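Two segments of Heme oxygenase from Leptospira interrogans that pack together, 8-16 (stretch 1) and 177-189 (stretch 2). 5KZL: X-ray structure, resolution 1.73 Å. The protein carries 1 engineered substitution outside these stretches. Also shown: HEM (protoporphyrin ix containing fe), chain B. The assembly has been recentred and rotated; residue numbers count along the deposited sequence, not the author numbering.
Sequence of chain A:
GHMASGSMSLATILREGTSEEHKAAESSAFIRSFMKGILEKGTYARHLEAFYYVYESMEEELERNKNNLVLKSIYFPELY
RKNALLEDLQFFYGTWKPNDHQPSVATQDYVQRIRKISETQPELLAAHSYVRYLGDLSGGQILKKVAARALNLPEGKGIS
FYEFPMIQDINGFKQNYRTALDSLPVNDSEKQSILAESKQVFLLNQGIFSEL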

# COMPACT_ATOMS: atom_id res chain seq x y z
N MET A 8 0.23 -24.91 2.60
CA MET A 8 -1.04 -24.54 3.22
C MET A 8 -1.56 -23.18 2.72
O MET A 8 -1.18 -22.75 1.63
N SER A 9 -2.47 -22.54 3.48
CA SER A 9 -3.18 -21.32 3.11
C SER A 9 -2.25 -20.15 2.76
O SER A 9 -1.43 -19.77 3.59
N LEU A 10 -2.40 -19.59 1.53
CA LEU A 10 -1.58 -18.45 1.12
C LEU A 10 -1.76 -17.27 2.09
O LEU A 10 -0.76 -16.62 2.44
N ALA A 11 -3.01 -16.99 2.54
CA ALA A 11 -3.25 -15.87 3.47
C ALA A 11 -2.47 -16.10 4.77
O ALA A 11 -1.84 -15.17 5.28
N THR A 12 -2.43 -17.36 5.24
CA THR A 12 -1.70 -17.75 6.46
C THR A 12 -0.16 -17.66 6.22
O THR A 12 0.56 -17.15 7.08
N ILE A 13 0.31 -18.16 5.07
CA ILE A 13 1.74 -18.14 4.68
C ILE A 13 2.27 -16.70 4.71
O ILE A 13 3.36 -16.44 5.24
N LEU A 14 1.51 -15.77 4.12
CA LEU A 14 1.88 -14.37 4.07
C LEU A 14 1.83 -13.73 5.45
O LEU A 14 2.75 -13.01 5.80
N ARG A 15 0.78 -14.01 6.25
CA ARG A 15 0.67 -13.44 7.60
C ARG A 15 1.83 -13.89 8.51
O ARG A 15 2.49 -13.06 9.13
N GLU A 16 2.05 -15.21 8.59
CA GLU A 16 3.11 -15.80 9.42
C GLU A 16 4.49 -15.46 8.88
O GLU A 16 5.39 -15.15 9.66
N TYR A 177 -11.22 -10.84 1.18
CA TYR A 177 -9.90 -10.66 0.60
C TYR A 177 -8.99 -11.86 0.94
O TYR A 177 -8.31 -12.37 0.05
N ARG A 178 -8.93 -12.26 2.22
CA ARG A 178 -8.07 -13.38 2.62
C ARG A 178 -8.58 -14.69 2.01
O ARG A 178 -7.77 -15.50 1.55
N THR A 179 -9.92 -14.87 1.92
CA THR A 179 -10.53 -16.02 1.24
C THR A 179 -10.11 -16.00 -0.24
O THR A 179 -9.76 -17.07 -0.78
N ALA A 180 -10.10 -14.80 -0.88
CA ALA A 180 -9.68 -14.61 -2.27
C ALA A 180 -8.21 -15.04 -2.47
O ALA A 180 -7.92 -15.74 -3.44
N LEU A 181 -7.29 -14.67 -1.51
CA LEU A 181 -5.88 -15.08 -1.53
C LEU A 181 -5.78 -16.60 -1.50
O LEU A 181 -5.02 -17.19 -2.27
N ASP A 182 -6.60 -17.23 -0.65
CA ASP A 182 -6.60 -18.69 -0.52
C ASP A 182 -7.17 -19.41 -1.74
O ASP A 182 -6.87 -20.60 -1.93
N SER A 183 -7.94 -18.70 -2.58
CA SER A 183 -8.57 -19.21 -3.81
C SER A 183 -7.62 -19.15 -4.99
O SER A 183 -7.89 -19.79 -6.01
N LEU A 184 -6.56 -18.32 -4.90
CA LEU A 184 -5.63 -18.15 -6.02
C LEU A 184 -5.13 -19.47 -6.56
O LEU A 184 -4.65 -20.28 -5.76
N PRO A 185 -5.26 -19.72 -7.89
CA PRO A 185 -4.78 -21.00 -8.44
C PRO A 185 -3.26 -21.08 -8.53
O PRO A 185 -2.68 -20.96 -9.62
N VAL A 186 -2.59 -21.26 -7.37
CA VAL A 186 -1.14 -21.36 -7.27
C VAL A 186 -0.76 -22.55 -6.40
O VAL A 186 -1.50 -22.87 -5.46
N ASN A 187 0.40 -23.19 -6.69
CA ASN A 187 0.82 -24.30 -5.84
C ASN A 187 1.66 -23.78 -4.68
O ASN A 187 1.99 -22.59 -4.65
N ASP A 188 2.07 -24.65 -3.76
CA ASP A 188 2.82 -24.22 -2.58
C ASP A 188 4.18 -23.60 -2.92
O ASP A 188 4.57 -22.60 -2.29
N SER A 189 4.83 -24.08 -3.99
CA SER A 189 6.09 -23.48 -4.45
C SER A 189 5.87 -22.05 -4.93
O SER A 189 6.64 -21.14 -4.60

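The contact is a crossed helix-helix packing in which a small leucine and alanine cluster is bordered by a carboxylate that grips the start of the first helix and by a pair of stacked arginines, one bonded to a heme propionate directly and the other through a water. The axes of helices 10-16 and 177-183 approach to 8.5 Å with 108° between their N-to-C directions, and the two stretches together bury 551 Å².

Leu 10, Ala 11 and Leu 14 direct their CA-to-CB bonds toward stretch 2, and Leu 181 and Leu 184 point back toward stretch 1. Leu 10 (chi1 t, chi2 p) places CD2 3.9 Å from Leu 184 CD1 and 4.4 Å from Leu 181 CB. Leu 181 (m, t) sets its CD1 4.2 Å from Ala 11 CB and also 4.2 Å from Leu 14 CD1, the latter side chain again m, t. The short side chain of Ala 11 accompanies a close backbone approach, with Ala 11 CA 5.5 Å from Arg 178 CA.

Asp 182 starts sideways, but its m rotamer carries the carboxylate to the beginning of helix 10-16. There Asp 182 OD1 accepts two hydrogen bonds, from Ser 9 OG at 2.8 Å and from Ala 11 N at 2.8 Å, the latter nearly linear at 168°. Leu 10 N is also only 3.2 Å from Asp 182 OD1, but the angle is poor; that amide instead donates to water 1 (Leu 10 N to water O, 2.9 Å), which makes a weak bond to Asp 182 O. Ser 9, chi1 t, is the N-cap: its OG accepts from Thr 12 N at 3.1 Å while donating to Asp 182, so one hydroxyl links the cap to the second helix.

Arg 178 (chi1 m, chi2 t, chi3 p) also leaves its backbone sideways, yet its end comes nearer stretch 1, where its guanidinium is layered between Ala 11 CB on one face and Arg 15 on the other. The arginine planes differ by 6° with centres 3.4 Å apart. Arg 15 NH1 and Arg 178 NE, 3.2 Å apart, are both donors, so no hydrogen bond joins them; Arg 15 is paired with the anionic propionate, while Arg 178 NE and NH2 donate to waters. Arg 15 NH1 donates to HEM O2A at 3.0 Å, near the plane of its guanidinium. Water 2 accepts from Arg 178 NE (2.8 Å to its O) and donates to Ala 11 O (2.7 Å) and HEM O1A (2.9 Å), tying both helices to the propionate. Water 3 accepts from Arg 178 NH2 at 2.8 Å and hydrogen-bonds Thr 12 OG1 at 2.7 Å.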

# COMPACT_ATOMS: atom_id res chain seq x y z
CB MET A 8 -0.99 -24.64 4.76
CG MET A 8 0.32 -24.29 5.36
SD MET A 8 0.12 -22.94 6.51
CE MET A 8 1.87 -22.56 6.87
CB SER A 9 -4.20 -20.95 4.19
OG SER A 9 -4.47 -19.56 4.29
CB LEU A 10 -1.87 -18.02 -0.34
CG LEU A 10 -1.15 -16.73 -0.85
CD1 LEU A 10 0.37 -16.87 -0.78
CD2 LEU A 10 -1.61 -16.36 -2.25
CB ALA A 11 -4.74 -15.72 3.75
CB THR A 12 -2.18 -19.15 6.90
OG1 THR A 12 -3.55 -19.04 7.30
CG2 THR A 12 -1.36 -19.74 8.04
CB ILE A 13 1.95 -18.83 3.30
CG1 ILE A 13 1.89 -20.36 3.45
CG2 ILE A 13 3.29 -18.41 2.64
CD1 ILE A 13 1.59 -21.11 2.18
CB LEU A 14 1.00 -13.60 3.07
CG LEU A 14 1.12 -14.03 1.61
CD1 LEU A 14 0.20 -13.18 0.71
CD2 LEU A 14 2.56 -13.95 1.14
CB ARG A 15 -0.70 -13.81 8.21
CG ARG A 15 -0.88 -13.38 9.66
CD ARG A 15 -2.27 -13.70 10.19
NE ARG A 15 -3.27 -12.78 9.64
CZ ARG A 15 -4.57 -12.85 9.89
NH1 ARG A 15 -5.40 -11.96 9.36
NH2 ARG A 15 -5.05 -13.81 10.67
CB GLU A 16 2.93 -17.32 9.54
CG GLU A 16 1.66 -17.73 10.29
CD GLU A 16 1.35 -19.22 10.31
OE1 GLU A 16 1.93 -19.97 9.49
OE2 GLU A 16 0.49 -19.63 11.12
CB TYR A 177 -9.25 -9.33 1.05
CG TYR A 177 -7.91 -9.08 0.40
CD1 TYR A 177 -6.74 -9.60 0.95
CD2 TYR A 177 -7.82 -8.39 -0.81
CE1 TYR A 177 -5.51 -9.45 0.30
CE2 TYR A 177 -6.59 -8.20 -1.44
CZ TYR A 177 -5.45 -8.76 -0.89
OH TYR A 177 -4.24 -8.59 -1.47
CB ARG A 178 -7.92 -13.48 4.14
CG ARG A 178 -7.27 -12.25 4.75
CD ARG A 178 -7.08 -12.43 6.24
NE ARG A 178 -5.89 -13.23 6.51
CZ ARG A 178 -5.88 -14.38 7.18
NH1 ARG A 178 -7.00 -14.87 7.70
NH2 ARG A 178 -4.73 -15.03 7.37
CB THR A 179 -12.07 -16.05 1.43
OG1 THR A 179 -12.37 -16.13 2.83
CG2 THR A 179 -12.73 -17.25 0.75
CB ALA A 180 -9.90 -13.17 -2.74
CB LEU A 181 -5.11 -14.53 -0.32
CG LEU A 181 -4.77 -13.04 -0.32
CD1 LEU A 181 -4.01 -12.70 0.96
CD2 LEU A 181 -3.90 -12.67 -1.53
CB ASP A 182 -7.32 -19.09 0.76
CG ASP A 182 -6.57 -18.76 2.03
OD1 ASP A 182 -5.37 -18.40 1.92
OD2 ASP A 182 -7.16 -18.89 3.13
CB SER A 183 -9.84 -18.42 -4.13
OG SER A 183 -9.61 -17.22 -4.86
CB LEU A 184 -4.44 -17.24 -5.66
CG LEU A 184 -4.72 -15.76 -5.31
CD1 LEU A 184 -3.44 -14.92 -5.42
CD2 LEU A 184 -5.81 -15.18 -6.16
CB PRO A 185 -5.46 -21.06 -9.81
CG PRO A 185 -5.61 -19.63 -10.22
CD PRO A 185 -5.86 -18.87 -8.95
CB VAL A 186 -0.43 -20.04 -6.80
CG1 VAL A 186 -0.54 -18.95 -7.85
CG2 VAL A 186 -0.96 -19.55 -5.44
CB ASN A 187 1.49 -25.43 -6.65
CG ASN A 187 2.74 -25.01 -7.38
OD1 ASN A 187 3.56 -24.22 -6.88
ND2 ASN A 187 2.94 -25.55 -8.57
CB ASP A 188 2.91 -25.38 -1.56
CG ASP A 188 1.52 -25.65 -0.96
OD1 ASP A 188 0.70 -24.70 -0.90
OD2 ASP A 188 1.25 -26.81 -0.60
CB SER A 189 6.72 -24.31 -5.55
OG SER A 189 7.90 -23.65 -5.99
CHA HEM B . -2.06 -5.46 9.47
CHB HEM B . 1.03 -3.94 6.21
CHC HEM B . 2.33 -0.46 9.21
CHD HEM B . -1.32 -1.47 11.95
C1A HEM B . -1.33 -5.34 8.34
C2A HEM B . -1.37 -6.29 7.26
C3A HEM B . -0.48 -5.87 6.37
C4A HEM B . 0.08 -4.68 6.84
CMA HEM B . -0.17 -6.48 5.06
CAA HEM B . -2.24 -7.51 7.15
CBA HEM B . -1.70 -8.71 7.96
CGA HEM B . -2.50 -9.92 7.68
O1A HEM B . -1.99 -10.88 7.18
O2A HEM B . -3.69 -9.89 7.96
C1B HEM B . 1.69 -2.85 6.75
C2B HEM B . 2.82 -2.19 6.11
C3B HEM B . 3.17 -1.22 6.98
C4B HEM B . 2.26 -1.31 8.13
CMB HEM B . 3.44 -2.48 4.78
CAB HEM B . 4.20 -0.26 6.90
CBB HEM B . 5.05 -0.48 6.03
C1C HEM B . 1.39 -0.29 10.16
C2C HEM B . 1.23 0.84 11.01
C3C HEM B . 0.17 0.54 11.79
C4C HEM B . -0.33 -0.75 11.38
CMC HEM B . 2.08 2.11 11.02
CAC HEM B . -0.34 1.40 12.82
CBC HEM B . -1.53 1.26 13.24
C1D HEM B . -1.76 -2.71 11.55
C2D HEM B . -2.81 -3.47 12.27
C3D HEM B . -3.03 -4.55 11.57
C4D HEM B . -2.10 -4.48 10.43
CMD HEM B . -3.52 -3.04 13.51
CAD HEM B . -3.99 -5.65 11.92
CBD HEM B . -5.41 -5.31 11.68
CGD HEM B . -6.35 -6.42 12.01
O1D HEM B . -5.97 -7.52 12.14
O2D HEM B . -7.51 -6.15 12.12
NA HEM B . -0.41 -4.42 8.02
NB HEM B . 1.51 -2.29 7.89
NC HEM B . 0.46 -1.18 10.44
ND HEM B . -1.39 -3.37 10.47
FE HEM B . 0.02 -2.84 9.24
O HOH W 1 -3.91 -21.00 -0.52
O HOH W 2 -3.32 -12.87 5.55
O HOH W 3 -4.41 -17.21 9.10
O HOH W 4 -1.46 -1.47 8.18